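Local coordinates for protein carbonic anhydrase (PDB 1DDZ) that probably catalyses the zinc-dependent, reversible hydration of carbon dioxide to hydrogencarbonate and a proton, at residues N42-W46 / Q337-L341; F58-A62 / V470-K474. All blocks are in the same frame, centred on the assembly; numbering follows the deposited sequence.

Interaction 1: residues N42-W46 / Q337-L341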
loop_
_atom_site.group_PDB
_atom_site.type_symbol
_atom_site.label_atom_id
_atom_site.label_comp_id
_atom_site.label_asym_id
_atom_site.label_seq_id
_atom_site.Cartn_x
_atom_site.Cartn_y
_atom_site.Cartn_z
ATOM N N ASN A 42 21.153 15.951 -24.520
ATOM C CA ASN A 42 22.086 15.042 -23.870
ATOM C C ASN A 42 21.833 13.625 -24.326
ATOM O O ASN A 42 22.763 12.879 -24.585
ATOM C CB ASN A 42 21.989 15.174 -22.353
ATOM C CG ASN A 42 22.746 16.378 -21.844
ATOM O OD1 ASN A 42 23.792 16.726 -22.396
ATOM N ND2 ASN A 42 22.233 17.029 -20.813
ATOM N N ASN A 43 20.567 13.259 -24.440
ATOM C CA ASN A 43 20.217 11.940 -24.923
ATOM C C ASN A 43 20.756 11.744 -26.341
ATOM O O ASN A 43 21.220 10.657 -26.692
ATOM C CB ASN A 43 18.710 11.781 -24.974
ATOM C CG ASN A 43 18.293 10.571 -25.767
ATOM O OD1 ASN A 43 17.644 10.684 -26.799
ATOM N ND2 ASN A 43 18.669 9.403 -25.294
ATOM N N GLU A 44 20.680 12.796 -27.151
ATOM C CA GLU A 44 21.149 12.732 -28.518
ATOM C C GLU A 44 22.664 12.568 -28.556
ATOM O O GLU A 44 23.188 11.698 -29.260
ATOM C CB GLU A 44 20.709 13.979 -29.276
ATOM C CG GLU A 44 21.036 13.958 -30.767
ATOM C CD GLU A 44 20.398 12.799 -31.525
ATOM O OE1 GLU A 44 20.732 12.630 -32.714
ATOM O OE2 GLU A 44 19.572 12.055 -30.954
ATOM N N ALA A 45 23.376 13.398 -27.799
ATOM C CA ALA A 45 24.833 13.301 -27.725
ATOM C C ALA A 45 25.236 11.848 -27.399
ATOM O O ALA A 45 26.139 11.281 -28.013
ATOM C CB ALA A 45 25.359 14.239 -26.658
ATOM N N TRP A 46 24.517 11.246 -26.460
ATOM C CA TRP A 46 24.759 9.874 -26.041
ATOM C C TRP A 46 24.562 8.904 -27.200
ATOM O O TRP A 46 25.427 8.065 -27.457
ATOM C CB TRP A 46 23.826 9.512 -24.883
ATOM C CG TRP A 46 23.779 8.053 -24.578
ATOM C CD1 TRP A 46 24.761 7.311 -24.009
ATOM C CD2 TRP A 46 22.680 7.159 -24.813
ATOM N NE1 TRP A 46 24.348 6.006 -23.867
ATOM C CE2 TRP A 46 23.071 5.885 -24.352
ATOM C CE3 TRP A 46 21.399 7.309 -25.369
ATOM C CZ2 TRP A 46 22.230 4.769 -24.422
ATOM C CZ3 TRP A 46 20.569 6.201 -25.440
ATOM C CH2 TRP A 46 20.986 4.950 -24.972
ATOM N N GLN A 337 22.321 6.854 -18.058
ATOM C CA GLN A 337 22.894 6.627 -19.381
ATOM C C GLN A 337 22.121 7.290 -20.511
ATOM O O GLN A 337 22.681 8.034 -21.312
ATOM C CB GLN A 337 22.994 5.126 -19.669
ATOM C CG GLN A 337 24.288 4.479 -19.221
ATOM C CD GLN A 337 24.259 2.965 -19.350
ATOM O OE1 GLN A 337 24.467 2.253 -18.376
ATOM N NE2 GLN A 337 23.969 2.468 -20.548
ATOM N N ILE A 338 20.814 7.055 -20.534
ATOM C CA ILE A 338 19.978 7.588 -21.589
ATOM C C ILE A 338 20.034 9.106 -21.705
ATOM O O ILE A 338 19.930 9.639 -22.804
ATOM C CB ILE A 338 18.540 7.010 -21.522
ATOM C CG1 ILE A 338 17.855 7.182 -22.874
ATOM C CG2 ILE A 338 17.746 7.640 -20.385
ATOM C CD1 ILE A 338 16.873 6.094 -23.203
ATOM N N ILE A 339 20.277 9.794 -20.593
ATOM C CA ILE A 339 20.381 11.241 -20.628
ATOM C C ILE A 339 21.802 11.727 -20.460
ATOM O O ILE A 339 22.037 12.874 -20.089
ATOM C CB ILE A 339 19.440 11.950 -19.639
ATOM C CG1 ILE A 339 19.675 11.464 -18.205
ATOM C CG2 ILE A 339 18.002 11.775 -20.098
ATOM C CD1 ILE A 339 18.746 12.126 -17.168
ATOM N N ASN A 340 22.750 10.835 -20.716
ATOM C CA ASN A 340 24.167 11.182 -20.688
ATOM C C ASN A 340 24.701 11.797 -19.386
ATOM O O ASN A 340 25.425 12.801 -19.423
ATOM C CB ASN A 340 24.434 12.151 -21.843
ATOM C CG ASN A 340 25.778 11.930 -22.502
ATOM O OD1 ASN A 340 26.210 10.792 -22.698
ATOM N ND2 ASN A 340 26.418 13.024 -22.911
ATOM N N LEU A 341 24.391 11.177 -18.249
ATOM C CA LEU A 341 24.835 11.669 -16.943
ATOM C C LEU A 341 25.536 10.568 -16.188
ATOM O O LEU A 341 25.192 9.401 -16.304
ATOM C CB LEU A 341 23.661 12.127 -16.071
ATOM C CG LEU A 341 22.843 13.367 -16.404
ATOM C CD1 LEU A 341 21.888 13.632 -15.252
ATOM C CD2 LEU A 341 23.746 14.563 -16.628
HETATM O O HOH W 1 20.705 15.318 -19.342
#
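The indole of Trp46 and the amide of Asn43, one turn apart on helix 38-53, close over the Schellman motif that ends helix 335-338, with Asn340 at positive phi as its C-prime residue. Trp46 has CG anti to the backbone N (chi1 167°), which lays one face of the indole over the last turn of helix 335-338. That face receives Gln337 O, 3.4 Å from Trp46 CG, and Ile338 CA, 4.1 Å from the centroid of the six-membered ring, almost on the ring normal as a CH-pi contact. Trp46 CZ3 also touches Ile338 CG1. Asn43 also has CG anti to N (chi1 166°), and its ND2 donates a nearly straight bond of 2.8 Å (166°) to Ile338 O, which lies in the plane of the Asn43 amide. That amide also bonds Gly473 O and Leu475 N, so its rotation is fixed from both ends. Asn340 CB packs against Asn42 O at 3.3 Å, while Asn42 ND2 reaches Ile339 O through one water, which accepts from the amide and donates to the carbonyl. Were Trp46 an alanine, Gln337 O and Ile338 CA would probably lose their cover and a gap would open beside Ile338 CG1. Thus Ile338 O and Ile339 O are met by an asparagine N-H and a water, while Gln337 O, already bonded by Asn340 N, lies under the indole, joining helix 38-53 to the second zinc-binding unit.

Interaction 2: residues F58-A62 / V470-K474; sequences FNRLA and VGDGK
One face of the Phe58 ring is covered by the peptide between Asp472 and Gly473, with Asp472 O 3.6 Å above the ring plane and over its centre; at the edge, near that plane, Val470 O lies 3.7 Å from Phe58 CD2. A second aromatic, Trp46 of helix 38-53, meets this ring edge-to-face. The peptide belongs to the loop linking the last two, antiparallel strands, 462-468 and 476-481, of the second carbonic anhydrase unit, and helix 57-62 packs on it without any direct hydrogen bond. Phe58 CG is anti to its own carbonyl carbon (chi1 -65°), which turns the ring across the loop while CB sits 3.3 Å from Gly471 O. Gly473 passes close by, its CA 3.6 Å from Phe58 CE2; its positive phi suits glycine, and a CB at this position would collide with the same ring carbon.

Further along the helix the contact becomes mainly aliphatic. Val470 splits its two methyls between Leu61 and Ala62: CG2 presses on Leu61 CD2 at 3.3 Å, closer than usual van der Waals contact, and CG1 lies 3.6 Å from Ala62 CB. Leu61 crosses the valine at a slant, while Ala62 CB also rests on Gly471 CA. The Val470 side chain is about 6 Å from that of the zinc ligand His384, though about 10 Å from the ion, so the helix covers a loop that runs near one ligand of the second zinc site.

Asp472 turns its side chain back into its own loop. Its backbone O accepts from Arg47 NE, its OD1 forms a salt bridge with Arg476, and its OD2 closes an Asx turn by accepting from Lys474 N at 3.0 Å (171°), the N-H approaching from above the carboxylate plane.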
loop_
_atom_site.group_PDB
_atom_site.type_symbol
_atom_site.label_atom_id
_atom_site.label_comp_id
_atom_site.label_asym_id
_atom_site.label_seq_id
_atom_site.Cartn_x
_atom_site.Cartn_y
_atom_site.Cartn_z
ATOM N N PHE A 58 22.355 0.046 -30.767
ATOM C CA PHE A 58 20.928 -0.067 -30.504
ATOM C C PHE A 58 20.318 -1.354 -31.010
ATOM O O PHE A 58 19.421 -1.900 -30.376
ATOM C CB PHE A 58 20.188 1.180 -30.990
ATOM C CG PHE A 58 20.576 2.415 -30.229
ATOM C CD1 PHE A 58 21.489 3.317 -30.757
ATOM C CD2 PHE A 58 20.101 2.626 -28.941
ATOM C CE1 PHE A 58 21.939 4.410 -30.003
ATOM C CE2 PHE A 58 20.542 3.710 -28.188
ATOM C CZ PHE A 58 21.462 4.603 -28.714
ATOM N N ASN A 59 20.869 -1.902 -32.092
ATOM C CA ASN A 59 20.366 -3.166 -32.645
ATOM C C ASN A 59 20.536 -4.270 -31.623
ATOM O O ASN A 59 19.661 -5.107 -31.449
ATOM C CB ASN A 59 21.108 -3.541 -33.933
ATOM C CG ASN A 59 20.759 -2.622 -35.104
ATOM O OD1 ASN A 59 19.609 -2.215 -35.274
ATOM N ND2 ASN A 59 21.748 -2.301 -35.915
ATOM N N ARG A 60 21.666 -4.250 -30.927
ATOM C CA ARG A 60 21.939 -5.251 -29.906
ATOM C C ARG A 60 21.020 -4.984 -28.710
ATOM O O ARG A 60 20.336 -5.892 -28.236
ATOM C CB ARG A 60 23.407 -5.190 -29.487
ATOM C CG ARG A 60 23.860 -6.334 -28.575
ATOM C CD ARG A 60 25.282 -6.098 -28.112
ATOM N NE ARG A 60 26.172 -5.929 -29.251
ATOM C CZ ARG A 60 26.862 -4.826 -29.515
ATOM N NH1 ARG A 60 26.785 -3.772 -28.712
ATOM N NH2 ARG A 60 27.595 -4.765 -30.617
ATOM N N LEU A 61 20.945 -3.719 -28.292
ATOM C CA LEU A 61 20.104 -3.295 -27.168
ATOM C C LEU A 61 18.670 -3.742 -27.389
ATOM O O LEU A 61 18.074 -4.426 -26.562
ATOM C CB LEU A 61 20.125 -1.774 -27.052
ATOM C CG LEU A 61 19.666 -1.104 -25.757
ATOM C CD1 LEU A 61 20.775 -1.182 -24.705
ATOM C CD2 LEU A 61 19.351 0.349 -26.057
ATOM N N ALA A 62 18.135 -3.397 -28.547
ATOM C CA ALA A 62 16.773 -3.740 -28.891
ATOM C C ALA A 62 16.544 -5.241 -28.996
ATOM O O ALA A 62 15.398 -5.697 -28.946
ATOM C CB ALA A 62 16.362 -3.048 -30.195
ATOM N N VAL A 470 13.637 1.253 -27.768
ATOM C CA VAL A 470 14.991 0.737 -27.552
ATOM C C VAL A 470 15.769 0.572 -28.872
ATOM O O VAL A 470 16.987 0.610 -28.901
ATOM C CB VAL A 470 14.929 -0.580 -26.719
ATOM C CG1 VAL A 470 14.309 -1.704 -27.534
ATOM C CG2 VAL A 470 16.277 -0.938 -26.155
ATOM N N GLY A 471 15.034 0.491 -29.973
ATOM C CA GLY A 471 15.636 0.353 -31.284
ATOM C C GLY A 471 16.467 1.551 -31.687
ATOM O O GLY A 471 17.323 1.426 -32.565
ATOM N N ASP A 472 16.188 2.714 -31.093
ATOM C CA ASP A 472 16.956 3.935 -31.379
ATOM C C ASP A 472 17.389 4.723 -30.145
ATOM O O ASP A 472 18.162 5.644 -30.267
ATOM C CB ASP A 472 16.225 4.872 -32.353
ATOM C CG ASP A 472 14.856 5.347 -31.830
ATOM O OD1 ASP A 472 13.998 5.700 -32.666
ATOM O OD2 ASP A 472 14.616 5.367 -30.601
ATOM N N GLY A 473 16.847 4.400 -28.976
ATOM C CA GLY A 473 17.226 5.097 -27.757
ATOM C C GLY A 473 17.013 6.596 -27.770
ATOM O O GLY A 473 17.614 7.324 -26.996
ATOM N N LYS A 474 16.135 7.061 -28.633
ATOM C CA LYS A 474 15.864 8.481 -28.752
ATOM C C LYS A 474 14.674 8.828 -27.869
ATOM O O LYS A 474 13.624 8.213 -27.974
ATOM C CB LYS A 474 15.550 8.832 -30.219
ATOM C CG LYS A 474 15.328 10.310 -30.472
ATOM C CD LYS A 474 14.502 10.540 -31.731
ATOM C CE LYS A 474 15.209 10.041 -32.979
ATOM N NZ LYS A 474 16.463 10.805 -33.235
#

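Interactions 1 and 2 set two consecutive helices, 38-53 and 57-62, against distant parts of the second zinc-binding unit: the end of helix 335-338 and the loop between that unit's last two strands. Both are partly buried, but their chemistry differs. The 42-46/337-341 contact combines an indole face with a direct hydrogen bond and a water bridge, whereas the 58-62/470-474 contact relies on ring and methyl packing, with Gly471 exposed at its border. The two meet where Trp46 CH2 lies 3.5 Å from Phe58 CE2 and where Asn43 reaches across to Gly473, so the two helices and the loop form one continuous patch on the same side of the chain's centre.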